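Local coordinates for pngf-ii (PDB 4R4X), which probably cleaves N-linked glycans from glycoproteins, as a bacterial peptide:N-glycosidase related to PNGase F, at residues 328-333 against 494-499; 423-428 against 440-445; 244-249 against 488-493. All blocks are in the same frame, centred on the assembly; numbering follows the deposited sequence.

Contact 1: residues 328-333 against 494-499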
loop_
_atom_site.group_PDB
_atom_site.type_symbol
_atom_site.label_atom_id
_atom_site.label_comp_id
_atom_site.label_asym_id
_atom_site.label_seq_id
_atom_site.Cartn_x
_atom_site.Cartn_y
_atom_site.Cartn_z
ATOM N N TYR A 328 7.946 -4.263 -2.692
ATOM C CA TYR A 328 8.157 -2.828 -2.725
ATOM C C TYR A 328 6.810 -2.136 -2.558
ATOM O O TYR A 328 5.877 -2.392 -3.323
ATOM C CB TYR A 328 8.745 -2.385 -4.056
ATOM C CG TYR A 328 9.957 -3.132 -4.584
ATOM C CD1 TYR A 328 9.807 -4.310 -5.302
ATOM C CD2 TYR A 328 11.250 -2.616 -4.427
ATOM C CE1 TYR A 328 10.900 -4.964 -5.850
ATOM C CE2 TYR A 328 12.353 -3.278 -4.956
ATOM C CZ TYR A 328 12.167 -4.449 -5.667
ATOM O OH TYR A 328 13.235 -5.115 -6.233
ATOM N N ARG A 329 6.709 -1.238 -1.592
ATOM C CA ARG A 329 5.473 -0.505 -1.412
ATOM C C ARG A 329 5.784 0.945 -1.093
ATOM O O ARG A 329 6.538 1.245 -0.150
ATOM C CB ARG A 329 4.611 -1.133 -0.309
ATOM C CG ARG A 329 3.178 -0.583 -0.237
ATOM C CD ARG A 329 2.340 -1.280 0.838
ATOM N NE ARG A 329 0.896 -1.001 0.727
ATOM C CZ ARG A 329 -0.001 -1.213 1.691
ATOM N NH1 ARG A 329 0.371 -1.678 2.881
ATOM N NH2 ARG A 329 -1.297 -0.939 1.486
ATOM N N GLN A 330 5.173 1.834 -1.869
ATOM C CA GLN A 330 5.371 3.268 -1.717
ATOM C C GLN A 330 4.042 4.022 -1.509
ATOM O O GLN A 330 3.036 3.760 -2.188
ATOM C CB GLN A 330 6.043 3.825 -2.959
ATOM C CG GLN A 330 6.334 5.329 -2.843
ATOM C CD GLN A 330 7.454 5.809 -3.723
ATOM O OE1 GLN A 330 7.386 6.890 -4.358
ATOM N NE2 GLN A 330 8.483 5.053 -3.773
ATOM N N ASP A 331 4.073 4.952 -0.576
ATOM C CA ASP A 331 2.993 5.920 -0.329
ATOM C C ASP A 331 3.034 6.920 -1.476
ATOM O O ASP A 331 4.061 7.538 -1.721
ATOM C CB ASP A 331 3.276 6.579 1.002
ATOM C CG ASP A 331 2.218 7.602 1.436
ATOM O OD1 ASP A 331 1.350 8.013 0.623
ATOM O OD2 ASP A 331 2.303 8.004 2.618
ATOM N N ILE A 332 1.935 7.054 -2.202
ATOM C CA ILE A 332 1.865 7.992 -3.319
ATOM C C ILE A 332 0.702 8.995 -3.151
ATOM O O ILE A 332 0.174 9.507 -4.143
ATOM C CB ILE A 332 1.729 7.247 -4.667
ATOM C CG1 ILE A 332 0.629 6.193 -4.618
ATOM C CG2 ILE A 332 3.041 6.588 -5.060
ATOM C CD1 ILE A 332 0.301 5.654 -6.006
ATOM N N THR A 333 0.368 9.307 -1.907
ATOM C CA THR A 333 -0.801 10.160 -1.539
ATOM C C THR A 333 -0.769 11.516 -2.236
ATOM O O THR A 333 -1.804 12.004 -2.706
ATOM C CB THR A 333 -0.882 10.310 0.008
ATOM O OG1 THR A 333 -1.114 9.012 0.581
ATOM C CG2 THR A 333 -1.985 11.275 0.441
ATOM N N THR A 494 13.995 3.587 -4.321
ATOM C CA THR A 494 14.669 4.859 -4.091
ATOM C C THR A 494 13.608 5.904 -3.732
ATOM O O THR A 494 12.730 6.212 -4.544
ATOM C CB THR A 494 15.482 5.284 -5.328
ATOM O OG1 THR A 494 16.610 4.406 -5.456
ATOM C CG2 THR A 494 15.954 6.727 -5.206
ATOM N N ASN A 495 13.685 6.417 -2.513
ATOM C CA ASN A 495 12.734 7.431 -2.012
ATOM C C ASN A 495 12.750 8.724 -2.811
ATOM O O ASN A 495 13.823 9.207 -3.108
ATOM C CB ASN A 495 13.115 7.809 -0.579
ATOM C CG ASN A 495 12.456 6.914 0.455
ATOM O OD1 ASN A 495 12.972 5.870 0.832
ATOM N ND2 ASN A 495 11.320 7.326 0.919
ATOM N N PRO A 496 11.574 9.305 -3.120
ATOM C CA PRO A 496 11.611 10.699 -3.578
ATOM C C PRO A 496 12.052 11.615 -2.466
ATOM O O PRO A 496 11.851 11.292 -1.296
ATOM C CB PRO A 496 10.148 11.024 -3.917
ATOM C CG PRO A 496 9.469 9.694 -4.046
ATOM C CD PRO A 496 10.235 8.716 -3.214
ATOM N N VAL A 497 12.666 12.733 -2.826
ATOM C CA VAL A 497 12.806 13.816 -1.896
ATOM C C VAL A 497 11.819 14.908 -2.298
ATOM O O VAL A 497 11.459 15.039 -3.475
ATOM C CB VAL A 497 14.253 14.326 -1.823
ATOM C CG1 VAL A 497 15.203 13.179 -1.459
ATOM C CG2 VAL A 497 14.658 15.014 -3.106
ATOM N N TYR A 498 11.375 15.661 -1.309
ATOM C CA TYR A 498 10.371 16.683 -1.502
ATOM C C TYR A 498 11.017 18.027 -1.245
ATOM O O TYR A 498 11.216 18.414 -0.097
ATOM C CB TYR A 498 9.218 16.430 -0.559
ATOM C CG TYR A 498 8.539 15.162 -0.948
ATOM C CD1 TYR A 498 7.593 15.141 -1.978
ATOM C CD2 TYR A 498 8.892 13.969 -0.349
ATOM C CE1 TYR A 498 6.998 13.950 -2.371
ATOM C CE2 TYR A 498 8.312 12.772 -0.750
ATOM C CZ TYR A 498 7.359 12.778 -1.741
ATOM O OH TYR A 498 6.789 11.592 -2.110
ATOM N N ILE A 499 11.372 18.715 -2.321
ATOM C CA ILE A 499 12.203 19.918 -2.217
ATOM C C ILE A 499 11.284 21.131 -2.153
ATOM O O ILE A 499 10.532 21.410 -3.097
ATOM C CB ILE A 499 13.144 20.039 -3.422
ATOM C CG1 ILE A 499 14.114 18.854 -3.415
ATOM C CG2 ILE A 499 13.872 21.382 -3.433
ATOM C CD1 ILE A 499 14.950 18.734 -4.656
#
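Gln330 and Pro496 reach toward each other, the amide end of the glutamine meeting one rim of the pyrrolidine ring. With CG anti to the backbone N (chi1 -178°), the glutamine leaves its strand extended, and its CD comes to 4.1 Å from Pro496 CD. Pro496 presents CG and CD to the amide, so the meeting is one of van der Waals contact between a flat group and the side of a ring. Elsewhere on the same ring, Pro496 CB lies 4.0 Å from Tyr498 CZ, so the proline turns different atoms to the glutamine and the tyrosine. The Tyr498 hydroxyl then reaches back across the interface to a hydrogen bond with Glu334, just beyond 328-333. Strand 326-331 is an edge strand of a four-stranded antiparallel sheet, whereas 493-504 runs inside a nine-stranded one; the contact lies at the seam between the N-terminal and C-terminal family regions, consistent with the paired jelly-roll sandwiches of PNGase F relatives. Met300 and Arg422, from two other strands of the larger sheet, also touch the Gln330 side chain. Where strand 326-331 ends, Asp331 makes an Asx turn: its OD1 accepts from Thr333 N at 3.0 Å, nearly in line with the carboxylate C-O bond. The same oxygen takes the Thr333 OG1 hydroxyl at 2.7 Å on its syn side, so two bonds hold the carboxylate against Thr333, whose OG1 also meets Ile232 N of strand 231-240. Thr494 points away from the glutamine, and its OG1 is bonded to the carbonyl oxygen of Asn487.

Contact 2: residues 423-428 against 440-445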
loop_
_atom_site.group_PDB
_atom_site.type_symbol
_atom_site.label_atom_id
_atom_site.label_comp_id
_atom_site.label_asym_id
_atom_site.label_seq_id
_atom_site.Cartn_x
_atom_site.Cartn_y
_atom_site.Cartn_z
ATOM N N TYR A 423 11.277 14.855 -6.342
ATOM C CA TYR A 423 12.490 14.634 -7.113
ATOM C C TYR A 423 13.065 13.260 -6.794
ATOM O O TYR A 423 13.383 12.961 -5.633
ATOM C CB TYR A 423 13.513 15.711 -6.783
ATOM C CG TYR A 423 14.826 15.637 -7.536
ATOM C CD1 TYR A 423 14.886 15.909 -8.898
ATOM C CD2 TYR A 423 16.020 15.351 -6.875
ATOM C CE1 TYR A 423 16.093 15.871 -9.588
ATOM C CE2 TYR A 423 17.234 15.349 -7.548
ATOM C CZ TYR A 423 17.264 15.604 -8.905
ATOM O OH TYR A 423 18.445 15.555 -9.608
ATOM N N ILE A 424 13.130 12.425 -7.822
ATOM C CA ILE A 424 13.714 11.080 -7.730
ATOM C C ILE A 424 14.992 11.054 -8.536
ATOM O O ILE A 424 14.970 11.304 -9.732
ATOM C CB ILE A 424 12.756 9.997 -8.252
ATOM C CG1 ILE A 424 11.419 10.100 -7.533
ATOM C CG2 ILE A 424 13.346 8.598 -8.040
ATOM C CD1 ILE A 424 10.353 9.149 -8.050
ATOM N N THR A 425 16.105 10.745 -7.887
ATOM C CA THR A 425 17.388 10.715 -8.569
ATOM C C THR A 425 18.190 9.467 -8.245
ATOM O O THR A 425 18.290 9.083 -7.064
ATOM C CB THR A 425 18.252 11.966 -8.265
ATOM O OG1 THR A 425 19.503 11.845 -8.954
ATOM C CG2 THR A 425 18.503 12.143 -6.736
ATOM N N THR A 426 18.756 8.863 -9.295
ATOM C CA THR A 426 19.762 7.809 -9.153
ATOM C C THR A 426 20.882 7.974 -10.177
ATOM O O THR A 426 20.653 8.383 -11.315
ATOM C CB THR A 426 19.165 6.391 -9.240
ATOM O OG1 THR A 426 18.516 6.173 -10.498
ATOM C CG2 THR A 426 18.185 6.165 -8.119
ATOM N N GLY A 427 22.091 7.661 -9.728
ATOM C CA GLY A 427 23.286 7.791 -10.498
ATOM C C GLY A 427 23.737 6.420 -10.958
ATOM O O GLY A 427 23.598 5.422 -10.231
ATOM N N HIS A 428 24.241 6.376 -12.189
ATOM C CA HIS A 428 24.622 5.120 -12.859
ATOM C C HIS A 428 25.941 5.240 -13.611
ATOM O O HIS A 428 26.407 6.345 -13.903
ATOM C CB HIS A 428 23.513 4.698 -13.818
ATOM C CG HIS A 428 22.197 4.547 -13.141
ATOM N ND1 HIS A 428 21.816 3.376 -12.535
ATOM C CD2 HIS A 428 21.232 5.453 -12.857
ATOM C CE1 HIS A 428 20.651 3.550 -11.941
ATOM N NE2 HIS A 428 20.278 4.803 -12.115
ATOM N N LYS A 440 27.802 12.350 -6.298
ATOM C CA LYS A 440 27.820 13.598 -7.071
ATOM C C LYS A 440 26.719 14.505 -6.594
ATOM O O LYS A 440 25.566 14.092 -6.521
ATOM C CB LYS A 440 27.628 13.333 -8.573
ATOM C CG LYS A 440 28.720 12.526 -9.241
ATOM C CD LYS A 440 30.080 13.202 -9.211
ATOM C CE LYS A 440 31.138 12.347 -9.911
ATOM N NZ LYS A 440 31.003 12.317 -11.386
ATOM N N GLU A 441 27.060 15.753 -6.300
ATOM C CA GLU A 441 26.072 16.731 -5.906
ATOM C C GLU A 441 25.060 17.052 -7.003
ATOM O O GLU A 441 25.455 17.412 -8.097
ATOM C CB GLU A 441 26.792 17.995 -5.471
ATOM C CG GLU A 441 25.894 19.099 -4.960
ATOM C CD GLU A 441 26.715 20.218 -4.315
ATOM O OE1 GLU A 441 27.198 21.112 -5.042
ATOM O OE2 GLU A 441 26.872 20.200 -3.079
ATOM N N ASN A 442 23.760 16.891 -6.700
ATOM C CA ASN A 442 22.663 17.306 -7.580
ATOM C C ASN A 442 22.249 18.715 -7.147
ATOM O O ASN A 442 21.933 18.933 -5.968
ATOM C CB ASN A 442 21.404 16.400 -7.449
ATOM C CG ASN A 442 21.561 15.004 -8.058
ATOM O OD1 ASN A 442 20.585 14.422 -8.557
ATOM N ND2 ASN A 442 22.752 14.444 -7.988
ATOM N N SER A 443 22.199 19.648 -8.088
ATOM C CA SER A 443 21.809 21.036 -7.817
ATOM C C SER A 443 20.517 21.375 -8.567
ATOM O O SER A 443 20.418 21.182 -9.761
ATOM C CB SER A 443 22.919 21.984 -8.251
ATOM O OG SER A 443 24.081 21.797 -7.452
ATOM N N ILE A 444 19.530 21.877 -7.842
ATOM C CA ILE A 444 18.231 22.242 -8.402
ATOM C C ILE A 444 18.082 23.776 -8.359
ATOM O O ILE A 444 18.236 24.404 -7.303
ATOM C CB ILE A 444 17.083 21.579 -7.619
ATOM C CG1 ILE A 444 17.070 20.045 -7.814
ATOM C CG2 ILE A 444 15.730 22.110 -8.077
ATOM C CD1 ILE A 444 18.218 19.336 -7.153
ATOM N N TYR A 445 17.769 24.358 -9.512
ATOM C CA TYR A 445 17.564 25.792 -9.650
ATOM C C TYR A 445 16.098 26.102 -9.964
ATOM O O TYR A 445 15.432 25.353 -10.701
ATOM C CB TYR A 445 18.438 26.311 -10.790
ATOM C CG TYR A 445 19.923 26.156 -10.581
ATOM C CD1 TYR A 445 20.536 24.918 -10.684
ATOM C CD2 TYR A 445 20.728 27.264 -10.318
ATOM C CE1 TYR A 445 21.898 24.782 -10.504
ATOM C CE2 TYR A 445 22.095 27.133 -10.164
ATOM C CZ TYR A 445 22.664 25.880 -10.246
ATOM O OH TYR A 445 24.018 25.732 -10.066
#
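Asn442 OD1 is gripped by two hydroxyl donors from the facing strand. Tyr423 OH gives its proton to Asn442 OD1 at 2.6 Å, and Thr425 OG1 does the same at 2.8 Å. Both donors are tilted about 20° from the carbonyl plane. The threonine comes head-on toward the asparagine; the tyrosine reaches it obliquely, its ring turned 75° from the amide and the oxygen lying at the ring's edge. Having CG anti to the backbone N (chi1 -179°) carries the Tyr423 hydroxyl across to this oxygen. The other half of the amide is held within its own segment, where Asn442 ND2 makes a weak bond to Lys440 O at 3.2 Å. Two buried hydroxyls and a buried carbonyl oxygen are thus satisfied by one another. Beside this polar cluster the contact turns apolar: Ile444 CD1 rests over one face of the Tyr423 ring, toward its rim, 4.1 Å from CE2. On the far side of strand 416-428, Thr426 OG1 shares a hydrogen bond with His428 NE2. The strands belong to different antiparallel sheets, and their axes pass 10.5 Å apart, too far for backbone pairing; side chains bridge the gap, as between the facing layers of the beta sandwich in the C-terminal PNGase F region.

Contact 3: residues 244-249 against 488-493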
loop_
_atom_site.group_PDB
_atom_site.type_symbol
_atom_site.label_atom_id
_atom_site.label_comp_id
_atom_site.label_asym_id
_atom_site.label_seq_id
_atom_site.Cartn_x
_atom_site.Cartn_y
_atom_site.Cartn_z
ATOM N N ALA A 244 19.804 -12.682 -13.917
ATOM C CA ALA A 244 20.672 -12.667 -12.743
ATOM C C ALA A 244 20.942 -11.267 -12.169
ATOM O O ALA A 244 21.473 -11.156 -11.069
ATOM C CB ALA A 244 22.003 -13.319 -13.082
ATOM N N TYR A 245 20.600 -10.216 -12.907
ATOM C CA TYR A 245 21.137 -8.883 -12.630
ATOM C C TYR A 245 20.235 -7.937 -11.859
ATOM O O TYR A 245 19.038 -8.169 -11.712
ATOM C CB TYR A 245 21.603 -8.243 -13.942
ATOM C CG TYR A 245 22.745 -8.998 -14.569
ATOM C CD1 TYR A 245 24.044 -8.818 -14.124
ATOM C CD2 TYR A 245 22.523 -9.912 -15.594
ATOM C CE1 TYR A 245 25.103 -9.515 -14.690
ATOM C CE2 TYR A 245 23.570 -10.619 -16.170
ATOM C CZ TYR A 245 24.857 -10.417 -15.711
ATOM O OH TYR A 245 25.896 -11.102 -16.282
ATOM N N ASP A 246 20.861 -6.873 -11.348
ATOM C CA ASP A 246 20.192 -5.831 -10.562
ATOM C C ASP A 246 19.684 -4.716 -11.495
ATOM O O ASP A 246 20.422 -3.782 -11.870
ATOM C CB ASP A 246 21.096 -5.269 -9.452
ATOM C CG ASP A 246 22.413 -4.681 -9.961
ATOM O OD1 ASP A 246 22.955 -5.156 -10.983
ATOM O OD2 ASP A 246 22.926 -3.721 -9.308
ATOM N N ARG A 247 18.410 -4.816 -11.851
ATOM C CA ARG A 247 17.871 -4.025 -12.951
ATOM C C ARG A 247 17.124 -2.794 -12.465
ATOM O O ARG A 247 16.556 -2.790 -11.385
ATOM C CB ARG A 247 16.900 -4.856 -13.794
ATOM C CG ARG A 247 17.489 -6.128 -14.353
ATOM C CD ARG A 247 18.726 -5.905 -15.226
ATOM N NE ARG A 247 18.982 -7.103 -16.033
ATOM C CZ ARG A 247 19.911 -7.187 -16.980
ATOM N NH1 ARG A 247 20.689 -6.152 -17.259
ATOM N NH2 ARG A 247 20.058 -8.322 -17.659
ATOM N N THR A 248 17.153 -1.760 -13.288
ATOM C CA THR A 248 16.378 -0.577 -13.051
ATOM C C THR A 248 14.936 -0.905 -13.371
ATOM O O THR A 248 14.644 -1.522 -14.420
ATOM C CB THR A 248 16.867 0.564 -13.959
ATOM O OG1 THR A 248 18.265 0.797 -13.710
ATOM C CG2 THR A 248 16.078 1.827 -13.690
ATOM N N GLY A 249 14.075 -0.542 -12.434
ATOM C CA GLY A 249 12.639 -0.674 -12.535
ATOM C C GLY A 249 11.875 0.624 -12.250
ATOM O O GLY A 249 12.336 1.526 -11.527
ATOM N N TRP A 488 20.651 4.336 -4.572
ATOM C CA TRP A 488 19.888 3.101 -4.673
ATOM C C TRP A 488 20.613 1.901 -4.143
ATOM O O TRP A 488 21.816 1.916 -4.062
ATOM C CB TRP A 488 19.493 2.846 -6.104
ATOM C CG TRP A 488 20.593 2.795 -7.134
ATOM C CD1 TRP A 488 21.264 3.849 -7.685
ATOM C CD2 TRP A 488 21.056 1.623 -7.827
ATOM N NE1 TRP A 488 22.126 3.408 -8.656
ATOM C CE2 TRP A 488 22.027 2.042 -8.752
ATOM C CE3 TRP A 488 20.768 0.262 -7.719
ATOM C CZ2 TRP A 488 22.685 1.158 -9.584
ATOM C CZ3 TRP A 488 21.439 -0.628 -8.559
ATOM C CH2 TRP A 488 22.368 -0.175 -9.481
ATOM N N CYS A 489 19.857 0.870 -3.768
ATOM C CA CYS A 489 20.439 -0.423 -3.370
ATOM C C CYS A 489 19.652 -1.509 -4.087
ATOM O O CYS A 489 18.416 -1.492 -4.045
ATOM C CB CYS A 489 20.294 -0.685 -1.861
ATOM S SG CYS A 489 21.182 0.397 -0.716
ATOM N N PRO A 490 20.342 -2.497 -4.670
ATOM C CA PRO A 490 19.580 -3.592 -5.289
ATOM C C PRO A 490 18.598 -4.260 -4.307
ATOM O O PRO A 490 19.000 -4.710 -3.226
ATOM C CB PRO A 490 20.671 -4.559 -5.729
ATOM C CG PRO A 490 21.874 -3.707 -5.948
ATOM C CD PRO A 490 21.789 -2.627 -4.904
ATOM N N GLY A 491 17.332 -4.335 -4.697
ATOM C CA GLY A 491 16.280 -4.950 -3.888
ATOM C C GLY A 491 15.400 -3.939 -3.161
ATOM O O GLY A 491 14.557 -4.317 -2.355
ATOM N N THR A 492 15.591 -2.649 -3.435
ATOM C CA THR A 492 14.878 -1.610 -2.697
ATOM C C THR A 492 14.348 -0.483 -3.593
ATOM O O THR A 492 14.816 -0.247 -4.728
ATOM C CB THR A 492 15.721 -0.963 -1.542
ATOM O OG1 THR A 492 16.822 -0.193 -2.077
ATOM C CG2 THR A 492 16.246 -2.020 -0.551
ATOM N N ILE A 493 13.390 0.244 -3.037
ATOM C CA ILE A 493 12.907 1.525 -3.602
ATOM C C ILE A 493 13.897 2.669 -3.364
ATOM O O ILE A 493 14.523 2.740 -2.318
ATOM C CB ILE A 493 11.623 1.944 -2.889
ATOM C CG1 ILE A 493 10.512 0.977 -3.252
ATOM C CG2 ILE A 493 11.215 3.401 -3.213
ATOM C CD1 ILE A 493 9.293 1.088 -2.384
#
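Pro490, second residue of the type II beta turn from Cys489 to Thr492, runs alongside Asp246, the two side chains extending in the same sense. Asp246 CB is 3.8 Å from Pro490 CB, and farther out Asp246 OD2 comes to 3.5 Å from Pro490 CG. The same oxygen meets the indole of Trp488 at its edge and close to its plane, 3.5 Å from Trp488 CZ3 and 3.6 Å from Trp488 CH2. A carboxylate oxygen facing the C-H rim of an aromatic ring is probably a mildly favourable electrostatic arrangement. Asp246 CG stands between its backbone N and carbonyl carbon (chi1 58°), which turns OD2 toward both the proline and the indole. Gly491 takes the positive phi of 102° usual at the third position of a type II turn; with Thr492 it faces Phe303 in a G1 beta bulge, leading the loop into strand 493-504. Thr492 OG1 bonds back to Cys489 O at 2.8 Å and so braces the turn, and also meets Arg458, while Cys489 ties it by a disulfide to Cys461. The indole itself is stacked with Phe303 and with His428, and its NE1 is bonded to the carbonyl oxygen of Gly427.

In the fold
Contacts 1 and 2 are wholly buried at their touching residues; contact 3 is less so, Asp246 being partly exposed. All involve the nine-stranded sheet or the loop leading into it. Contacts 1 and 3 join the N-terminal and C-terminal PNGase F regions, the first at the seam between them and the second at the turn that leads into strand 493-504; contact 2 stays within the C-terminal region and spans its sandwich. The chemistry differs accordingly: contact 2 is tied by hydroxyl-to-amide bonds, whereas contacts 1 and 3 rest on a proline ring touched by a polar side chain. Val497 O pairs with Tyr423 N between contacts 1 and 2, and Trp488 connects contact 3 to 423-428.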